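Local coordinates for peptidase M16 domain protein (Alicyclobacillus acidocaldarius subsp. acidocaldarius DSM 446, PDB 4XEA) that is probably a metallopeptidase of the M16 family that hydrolyses peptide bonds, with a nickel ion at its metal site, at residues 351-356 / 395-400. Sequence-based numbering, arbitrary orientation.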
ATOM      1  N   ARG A 351      10.137  23.763  -3.415  1.00 65.08           N
ATOM      2  CA  ARG A 351      10.020  22.453  -4.061  1.00 65.07           C
ATOM      3  C   ARG A 351       9.143  21.547  -3.213  1.00 60.77           C
ATOM      4  O   ARG A 351       8.370  20.756  -3.737  1.00 58.11           O
ATOM      5  CB  ARG A 351      11.381  21.789  -4.346  1.00 66.32           C
ATOM      6  CG  ARG A 351      12.120  22.360  -5.558  1.00 71.96           C
ATOM      7  CD  ARG A 351      13.334  21.497  -5.971  1.00 76.87           C
ATOM      8  NE  ARG A 351      14.279  21.333  -4.855  1.00 79.22           N
ATOM      9  CZ  ARG A 351      15.283  22.171  -4.563  1.00 81.59           C
ATOM     10  NH1 ARG A 351      16.066  21.918  -3.522  1.00 81.38           N
ATOM     11  NH2 ARG A 351      15.503  23.270  -5.280  1.00 82.40           N
ATOM     12  N   ALA A 352       9.249  21.686  -1.897  1.00 59.96           N
ATOM     13  CA  ALA A 352       8.508  20.860  -0.991  1.00 57.23           C
ATOM     14  C   ALA A 352       7.017  21.210  -1.027  1.00 56.95           C
ATOM     15  O   ALA A 352       6.159  20.301  -1.092  1.00 55.38           O
ATOM     16  CB  ALA A 352       9.053  21.004   0.439  1.00 57.06           C
ATOM     17  N   ARG A 353       6.711  22.498  -0.914  1.00 57.14           N
ATOM     18  CA  ARG A 353       5.331  22.967  -1.034  1.00 58.26           C
ATOM     19  C   ARG A 353       4.690  22.438  -2.343  1.00 59.10           C
ATOM     20  O   ARG A 353       3.555  21.957  -2.323  1.00 58.06           O
ATOM     21  CB  ARG A 353       5.277  24.488  -1.031  1.00 60.03           C
ATOM     22  CG  ARG A 353       3.873  25.055  -1.027  1.00 61.91           C
ATOM     23  CD  ARG A 353       3.676  26.126  -2.115  1.00 67.23           C
ATOM     24  NE  ARG A 353       4.461  27.322  -1.845  1.00 69.73           N
ATOM     25  CZ  ARG A 353       4.190  28.188  -0.872  1.00 72.06           C
ATOM     26  NH1 ARG A 353       3.133  28.015  -0.072  1.00 69.23           N
ATOM     27  NH2 ARG A 353       4.974  29.250  -0.698  1.00 75.21           N
ATOM     28  N   LYS A 354       5.417  22.502  -3.447  1.00 60.45           N
ATOM     29  CA  LYS A 354       4.890  22.018  -4.738  1.00 61.94           C
ATOM     30  C   LYS A 354       4.712  20.485  -4.793  1.00 60.47           C
ATOM     31  O   LYS A 354       3.733  20.005  -5.363  1.00 59.61           O
ATOM     32  CB  LYS A 354       5.791  22.446  -5.886  1.00 65.17           C
ATOM     33  CG  LYS A 354       5.178  22.153  -7.293  1.00 68.76           C
ATOM     34  CD  LYS A 354       6.206  21.829  -8.319  1.00 72.77           C
ATOM     35  CE  LYS A 354       6.417  22.981  -9.299  1.00 78.94           C
ATOM     36  NZ  LYS A 354       6.642  24.234  -8.542  1.00 79.89           N
ATOM     37  N   LYS A 355       5.641  19.723  -4.198  1.00 59.20           N
ATOM     38  CA  LYS A 355       5.461  18.267  -4.070  1.00 57.98           C
ATOM     39  C   LYS A 355       4.227  17.948  -3.250  1.00 55.44           C
ATOM     40  O   LYS A 355       3.424  17.109  -3.639  1.00 54.51           O
ATOM     41  CB  LYS A 355       6.699  17.590  -3.444  1.00 58.15           C
ATOM     42  CG  LYS A 355       6.625  16.035  -3.364  1.00 58.97           C
ATOM     43  CD  LYS A 355       7.682  15.409  -2.436  1.00 60.98           C
ATOM     44  CE  LYS A 355       9.094  15.450  -2.981  1.00 63.39           C
ATOM     45  NZ  LYS A 355      10.085  14.866  -1.973  1.00 66.03           N
ATOM     46  N   ILE A 356       4.076  18.594  -2.101  1.00 53.79           N
ATOM     47  CA  ILE A 356       2.973  18.274  -1.199  1.00 51.77           C
ATOM     48  C   ILE A 356       1.607  18.769  -1.761  1.00 52.64           C
ATOM     49  O   ILE A 356       0.595  18.127  -1.567  1.00 52.01           O
ATOM     50  CB  ILE A 356       3.224  18.808   0.227  1.00 50.29           C
ATOM     51  CG1 ILE A 356       4.510  18.207   0.855  1.00 47.80           C
ATOM     52  CG2 ILE A 356       2.005  18.572   1.122  1.00 46.26           C
ATOM     53  CD1 ILE A 356       4.623  16.671   0.880  1.00 48.17           C
ATOM     54  N   GLN A 395      -1.233  27.002  -0.254  1.00 64.46           N
ATOM     55  CA  GLN A 395      -1.018  28.158  -1.123  1.00 67.68           C
ATOM     56  C   GLN A 395      -0.412  29.348  -0.409  1.00 68.42           C
ATOM     57  O   GLN A 395       0.394  30.071  -0.986  1.00 69.77           O
ATOM     58  CB  GLN A 395      -2.339  28.645  -1.723  1.00 69.56           C
ATOM     59  CG  GLN A 395      -2.993  27.712  -2.728  1.00 71.78           C
ATOM     60  CD  GLN A 395      -4.396  28.176  -3.113  1.00 75.07           C
ATOM     61  OE1 GLN A 395      -5.137  28.728  -2.290  1.00 77.30           O
ATOM     62  NE2 GLN A 395      -4.772  27.938  -4.360  1.00 77.62           N
ATOM     63  N   THR A 396      -0.826  29.561   0.837  1.00 66.95           N
ATOM     64  CA  THR A 396      -0.532  30.799   1.557  1.00 67.88           C
ATOM     65  C   THR A 396       0.619  30.656   2.563  1.00 66.76           C
ATOM     66  O   THR A 396       1.195  31.645   3.015  1.00 67.90           O
ATOM     67  CB  THR A 396      -1.791  31.304   2.275  1.00 68.19           C
ATOM     68  OG1 THR A 396      -2.234  30.314   3.207  1.00 64.24           O
ATOM     69  CG2 THR A 396      -2.892  31.587   1.265  1.00 69.12           C
HETATM   70  N   MSE A 397       0.953  29.426   2.916  1.00 70.11           N
HETATM   71  CA  MSE A 397       2.110  29.157   3.759  1.00 67.22           C
HETATM   72  C   MSE A 397       3.366  29.954   3.319  1.00 67.60           C
HETATM   73  O   MSE A 397       3.642  30.050   2.113  1.00 71.43           O
HETATM   74  CB  MSE A 397       2.370  27.672   3.682  1.00 67.32           C
HETATM   75  CG  MSE A 397       3.615  27.269   4.272  1.00 68.34           C
HETATM   76 SE   MSE A 397       3.404  27.068   6.132  0.73 73.93          SE
HETATM   77  CE  MSE A 397       4.600  25.562   6.035  1.00 65.09           C
ATOM     78  N   THR A 398       4.090  30.552   4.272  1.00 64.01           N
ATOM     79  CA  THR A 398       5.273  31.401   3.966  1.00 65.20           C
ATOM     80  C   THR A 398       6.597  30.830   4.519  1.00 62.69           C
ATOM     81  O   THR A 398       6.591  30.025   5.435  1.00 57.89           O
ATOM     82  CB  THR A 398       5.096  32.847   4.531  1.00 65.33           C
ATOM     83  OG1 THR A 398       5.035  32.812   5.962  1.00 63.13           O
ATOM     84  CG2 THR A 398       3.823  33.478   4.002  1.00 68.27           C
ATOM     85  N   LEU A 399       7.731  31.289   3.979  1.00 64.32           N
ATOM     86  CA  LEU A 399       9.055  30.923   4.516  1.00 62.90           C
ATOM     87  C   LEU A 399       9.222  31.392   5.971  1.00 60.30           C
ATOM     88  O   LEU A 399       9.823  30.686   6.792  1.00 57.04           O
ATOM     89  CB  LEU A 399      10.189  31.512   3.631  1.00 67.26           C
ATOM     90  CG  LEU A 399      11.654  31.186   3.992  1.00 67.34           C
ATOM     91  CD1 LEU A 399      11.960  29.689   3.954  1.00 65.72           C
ATOM     92  CD2 LEU A 399      12.646  31.982   3.071  1.00 72.48           C
ATOM     93  N   GLU A 400       8.707  32.581   6.303  1.00 61.40           N
ATOM     94  CA  GLU A 400       8.757  33.061   7.709  1.00 60.17           C
ATOM     95  C   GLU A 400       8.033  32.098   8.636  1.00 56.21           C
ATOM     96  O   GLU A 400       8.535  31.690   9.706  1.00 53.59           O
ATOM     97  CB  GLU A 400       8.112  34.453   7.810  1.00 63.15           C
ATOM     98  CG  GLU A 400       7.959  35.018   9.249  1.00 65.50           C
ATOM     99  CD  GLU A 400       7.544  36.499   9.248  1.00 73.93           C
ATOM    100  OE1 GLU A 400       6.365  36.802   8.961  1.00 76.57           O
ATOM    101  OE2 GLU A 400       8.410  37.375   9.496  1.00 80.80           O
TER
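Arg353 meets the backbone of Met397 through two hydrogen bonds, from NH1 and NH2, that share one acceptor, Met397 O. Arg353 NH1 lies 3.0 Å from Met397 O, with an N-H...O angle of 150°. Arg353 NH2 lies 3.2 Å from Met397 O, and its bond is less straight, at 141°. The oxygen sits at the guanidinium edge, near its plane, and both donors reach it from the same face of the carbonyl plane. The arginine CG is anti to the backbone N (chi1 -175°), and bends further out turn the end of the chain to this oxygen.

Further polar bonds hold the group. NH1 also bonds to Leu394 O near the end of helix 387-396, and NE forms a salt bridge with Glu350 one turn back. With an alanine in its place, the oxygens of Met397 and Leu394 would probably lose these donors and Glu350 this charged partner.

Van der Waals contact is slight. Met397 CB lies 3.8 Å from Arg353 NH1. The end of this selenomethionine leads away, and the side chain packs on Phe349 and Ala274.

Met397 occupies the turn between helices 387-396 and 399-409. Thr398 then N-caps the second helix, its OG1 accepting from Arg401 N. Arg353 thus ties this interhelical turn to helix 346-363, whose Ala352 packs against helix 265-283.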